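Local coordinates for uncharacterized protein (Bacteroides uniformis ATCC 8492, PDB 4Q68), which probably acts as an N-acetylmuramoyl-L-alanine amidase of the NlpC/P60 class, cleaving an amide bond in bacterial cell-wall peptidoglycan or its fragments, at residues L202-S207 with V213-V218; G192-F195 with K200-L203. One frame throughout, in Å; residues are numbered along the deposited sequence. Where two conformers were deposited one is given.

Contact 1 (L202-S207 with V213-V218); sequences LLVHAS and VVVSKV
The imidazole of H205 is approached obliquely by V214 and S216. The nearest atom is CG2 of V214, 3.6 Å from NE2 of H205, and CB of S216 follows. With chi1 at 69°, CG of H205 sits between its backbone N and carbonyl carbon, which brings the ring alongside the V214 side chain, the two pointing the same way. CG2 of V214 also reaches CB of S207. The ring's ND1 is hydrogen-bonded to NE2 of H190, whose ring plane is turned by about 75°.

Beneath these side chains the backbones form an antiparallel hairpin. H205 and V214 are a hydrogen-bonded pair, with H205 N to V214 O at 3.0 Å. The return bond, from V214 N to H205 O, is of similar length. V204 with V215 and A206 with V213 are non-hydrogen-bonded pairs whose side chains occupy the other face. Further along, S216 N still bonds to L203 O (2.9 Å), but the return bond goes to a side chain. N of L203 donates to OG of S216 at 3.0 Å, almost straight at 174°, and that hydroxyl donates in turn to O of V218 (2.8 Å). Accepting one bond and donating the other, the hydroxyl has its rotation fixed and ties V218 to the same point. L202 closes this end, its CD1 lying 3.6 Å from CG1 of V215 as the two side chains cross obliquely.

In the sheet, strand 200-207 has strand 188-197 as its other neighbour, and F195 of that strand packs on V204 and V215. M223 of helix 220-225 covers the opposite side, touching L203, H205, S216 and V218.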
loop_
_atom_site.group_PDB
_atom_site.type_symbol
_atom_site.label_atom_id
_atom_site.label_comp_id
_atom_site.label_asym_id
_atom_site.label_seq_id
_atom_site.Cartn_x
_atom_site.Cartn_y
_atom_site.Cartn_z
ATOM N N LEU A 202 12.062 8.432 8.130
ATOM C CA LEU A 202 12.461 7.141 7.596
ATOM C C LEU A 202 11.216 6.342 7.234
ATOM O O LEU A 202 10.085 6.746 7.496
ATOM C CB LEU A 202 13.295 6.360 8.622
ATOM C CG LEU A 202 14.447 7.097 9.284
ATOM C CD1 LEU A 202 15.183 6.164 10.212
ATOM C CD2 LEU A 202 15.391 7.701 8.244
ATOM N N LEU A 203 11.438 5.209 6.587
ATOM C CA LEU A 203 10.365 4.298 6.229
ATOM C C LEU A 203 10.621 2.916 6.822
ATOM O O LEU A 203 11.727 2.378 6.699
ATOM C CB LEU A 203 10.262 4.192 4.707
ATOM C CG LEU A 203 8.941 3.658 4.181
ATOM C CD1 LEU A 203 7.836 4.682 4.380
ATOM C CD2 LEU A 203 9.055 3.296 2.709
ATOM N N VAL A 204 9.610 2.361 7.479
ATOM C CA VAL A 204 9.590 0.956 7.856
ATOM C C VAL A 204 8.912 0.238 6.696
ATOM O O VAL A 204 7.780 0.552 6.338
ATOM C CB VAL A 204 8.827 0.737 9.171
ATOM C CG1 VAL A 204 8.700 -0.748 9.473
ATOM C CG2 VAL A 204 9.534 1.460 10.295
ATOM N N HIS A 205 9.600 -0.701 6.060
ATOM C CA HIS A 205 9.086 -1.299 4.849
ATOM C C HIS A 205 9.720 -2.643 4.568
ATOM O O HIS A 205 10.804 -2.960 5.060
ATOM C CB HIS A 205 9.277 -0.345 3.657
ATOM C CG HIS A 205 10.703 -0.157 3.241
ATOM N ND1 HIS A 205 11.122 -0.435 1.967
ATOM C CD2 HIS A 205 11.795 0.273 3.916
ATOM C CE1 HIS A 205 12.408 -0.187 1.865
ATOM N NE2 HIS A 205 12.846 0.240 3.035
ATOM N N ALA A 206 9.020 -3.438 3.770
ATOM C CA ALA A 206 9.540 -4.713 3.286
ATOM C C ALA A 206 10.408 -4.443 2.072
ATOM O O ALA A 206 9.908 -4.031 1.022
ATOM C CB ALA A 206 8.416 -5.674 2.959
ATOM N N SER A 207 11.709 -4.674 2.246
ATOM C CA SER A 207 12.725 -4.365 1.245
ATOM C C SER A 207 13.117 -5.627 0.485
ATOM O O SER A 207 13.648 -6.558 1.066
ATOM C CB SER A 207 13.965 -3.791 1.935
ATOM O OG SER A 207 15.059 -3.753 1.027
ATOM N N VAL A 213 12.007 -7.006 6.268
ATOM C CA VAL A 213 11.454 -5.743 6.737
ATOM C C VAL A 213 12.533 -4.986 7.507
ATOM O O VAL A 213 13.179 -5.538 8.405
ATOM C CB VAL A 213 10.226 -5.987 7.633
ATOM C CG1 VAL A 213 9.676 -4.688 8.184
ATOM C CG2 VAL A 213 9.141 -6.750 6.882
ATOM N N VAL A 214 12.717 -3.720 7.140
ATOM C CA VAL A 214 13.779 -2.876 7.680
ATOM C C VAL A 214 13.248 -1.490 8.034
ATOM O O VAL A 214 12.194 -1.055 7.565
ATOM C CB VAL A 214 14.938 -2.690 6.671
ATOM C CG1 VAL A 214 15.522 -4.030 6.272
ATOM C CG2 VAL A 214 14.485 -1.910 5.435
ATOM N N VAL A 215 14.027 -0.799 8.859
ATOM C CA VAL A 215 14.008 0.656 8.938
ATOM C C VAL A 215 14.982 1.152 7.875
ATOM O O VAL A 215 16.138 0.734 7.838
ATOM C CB VAL A 215 14.480 1.154 10.323
ATOM C CG1 VAL A 215 14.584 2.667 10.334
ATOM C CG2 VAL A 215 13.578 0.660 11.422
ATOM N N SER A 216 14.542 2.043 7.000
ATOM C CA SER A 216 15.422 2.529 5.954
ATOM C C SER A 216 16.675 3.180 6.529
ATOM O O SER A 216 16.637 3.876 7.534
ATOM C CB SER A 216 14.674 3.482 5.023
ATOM O OG SER A 216 14.236 4.653 5.681
ATOM N N LYS A 217 17.803 2.942 5.863
ATOM C CA LYS A 217 19.080 3.515 6.296
ATOM C C LYS A 217 19.207 4.985 5.900
ATOM O O LYS A 217 19.961 5.731 6.531
ATOM C CB LYS A 217 20.262 2.726 5.739
ATOM C CG LYS A 217 20.432 1.330 6.317
ATOM C CD LYS A 217 20.995 1.346 7.729
ATOM C CE LYS A 217 21.417 -0.047 8.177
ATOM N NZ LYS A 217 22.624 -0.546 7.455
ATOM N N VAL A 218 18.477 5.393 4.866
ATOM C CA VAL A 218 18.433 6.766 4.421
ATOM C C VAL A 218 17.009 7.278 4.591
ATOM O O VAL A 218 16.051 6.494 4.666
ATOM C CB VAL A 218 18.917 6.906 2.953
ATOM C CG1 VAL A 218 20.334 6.381 2.828
ATOM C CG2 VAL A 218 17.984 6.187 1.963
#

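Contact 2 (G192-F195 with K200-L203); sequences GIAF and KLLL
The shortest polar bond here runs from N of L202 to O of F195, at 2.8 Å, with the donor tilted 29° from the carbonyl plane. It belongs to a beta hairpin of strands 188-197 and 200-207, in which F195 and L202 are a hydrogen-bonded pair. The return bond, F195 N to L202 O at 3.0 Å, comes in from above the carbonyl plane, 43° out of it. O of F195 also lies 3.4 Å from CB of L202.

A194 and L203 form the next pair, without hydrogen bonds between them, and L203 leans toward G192 and I193 of the facing strand. Its CG is anti to the backbone N (chi1 -161°), which lays CD1 over the G192-I193 peptide, 3.6 Å from N of I193. CG of L203 lies 3.9 Å from CA of G192, so close that a side chain on the glycine would collide with it. An alanine in place of L203 would probably open a gap over this peptide and leave G192 with less cover. On its far side, strand 188-197 is bonded to strand 176-181 through G192 and I177.

L201 packs against the hairpin partner from the same face as A194, where its CD1 comes to 3.8 Å from CB of A194.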
loop_
_atom_site.group_PDB
_atom_site.type_symbol
_atom_site.label_atom_id
_atom_site.label_comp_id
_atom_site.label_asym_id
_atom_site.label_seq_id
_atom_site.Cartn_x
_atom_site.Cartn_y
_atom_site.Cartn_z
ATOM N N GLY A 192 5.140 1.699 2.555
ATOM C CA GLY A 192 5.716 1.481 3.853
ATOM C C GLY A 192 5.013 2.339 4.895
ATOM O O GLY A 192 3.979 2.935 4.630
ATOM N N ILE A 193 5.599 2.365 6.091
ATOM C CA ILE A 193 5.051 3.064 7.247
ATOM C C ILE A 193 6.031 4.163 7.673
ATOM O O ILE A 193 7.231 3.910 7.824
ATOM C CB ILE A 193 4.828 2.060 8.411
ATOM C CG1 ILE A 193 3.924 0.899 7.976
ATOM C CG2 ILE A 193 4.270 2.760 9.636
ATOM C CD1 ILE A 193 2.532 1.317 7.586
ATOM N N ALA A 194 5.528 5.379 7.864
ATOM C CA ALA A 194 6.357 6.501 8.275
ATOM C C ALA A 194 6.897 6.343 9.692
ATOM O O ALA A 194 6.158 5.998 10.606
ATOM C CB ALA A 194 5.547 7.776 8.194
ATOM N N PHE A 195 8.175 6.649 9.862
ATOM C CA PHE A 195 8.847 6.559 11.152
ATOM C C PHE A 195 9.863 7.694 11.261
ATOM O O PHE A 195 10.849 7.723 10.528
ATOM C CB PHE A 195 9.552 5.206 11.241
ATOM C CG PHE A 195 10.469 5.027 12.444
ATOM C CD1 PHE A 195 10.173 5.575 13.683
ATOM C CD2 PHE A 195 11.602 4.250 12.335
ATOM C CE1 PHE A 195 11.021 5.387 14.771
ATOM C CE2 PHE A 195 12.440 4.052 13.436
ATOM C CZ PHE A 195 12.146 4.619 14.639
ATOM N N LYS A 200 14.607 12.569 11.459
ATOM C CA LYS A 200 14.592 12.186 10.050
ATOM C C LYS A 200 13.353 11.357 9.795
ATOM O O LYS A 200 13.016 10.478 10.589
ATOM C CB LYS A 200 15.825 11.377 9.680
ATOM C CG LYS A 200 17.086 12.178 9.844
ATOM C CD LYS A 200 18.329 11.408 9.455
ATOM C CE LYS A 200 19.574 12.283 9.506
ATOM N NZ LYS A 200 19.832 12.775 10.875
ATOM N N LEU A 201 12.671 11.619 8.681
ATOM C CA LEU A 201 11.565 10.778 8.255
ATOM C C LEU A 201 12.112 9.594 7.470
ATOM O O LEU A 201 12.594 9.744 6.339
ATOM C CB LEU A 201 10.569 11.562 7.421
ATOM C CG LEU A 201 9.445 10.736 6.801
ATOM C CD1 LEU A 201 8.609 10.003 7.839
ATOM C CD2 LEU A 201 8.568 11.622 5.947
ATOM N N LEU A 202 12.062 8.432 8.130
ATOM C CA LEU A 202 12.461 7.141 7.596
ATOM C C LEU A 202 11.216 6.342 7.234
ATOM O O LEU A 202 10.085 6.746 7.496
ATOM C CB LEU A 202 13.295 6.360 8.622
ATOM C CG LEU A 202 14.447 7.097 9.284
ATOM C CD1 LEU A 202 15.183 6.164 10.212
ATOM C CD2 LEU A 202 15.391 7.701 8.244
ATOM N N LEU A 203 11.438 5.209 6.587
ATOM C CA LEU A 203 10.365 4.298 6.229
ATOM C C LEU A 203 10.621 2.916 6.822
ATOM O O LEU A 203 11.727 2.378 6.699
ATOM C CB LEU A 203 10.262 4.192 4.707
ATOM C CG LEU A 203 8.941 3.658 4.181
ATOM C CD1 LEU A 203 7.836 4.682 4.380
ATOM C CD2 LEU A 203 9.055 3.296 2.709
#

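In the fold
Contacts 1 and 2 are consecutive hairpins that share strand 200-207, and their centres lie about 7 Å apart. Together they order three strands of the antiparallel sheet, with 200-207 in the middle. A probable backbone hydrogen bond from I193 N to V204 O, 2.8 Å, continues the pairing of contact 2 into contact 1, and CD2 of F195 reaches CG1 of V215 at 3.9 Å across the middle strand. The K200 side chain is about 4 Å from a sodium ion, that of A206 about 10 Å from the N-acetylglucosamine attached to the protein. The H205-H190 hydrogen bond of contact 1 is consistent with the histidine-orienting contact of NlpC/P60 active sites.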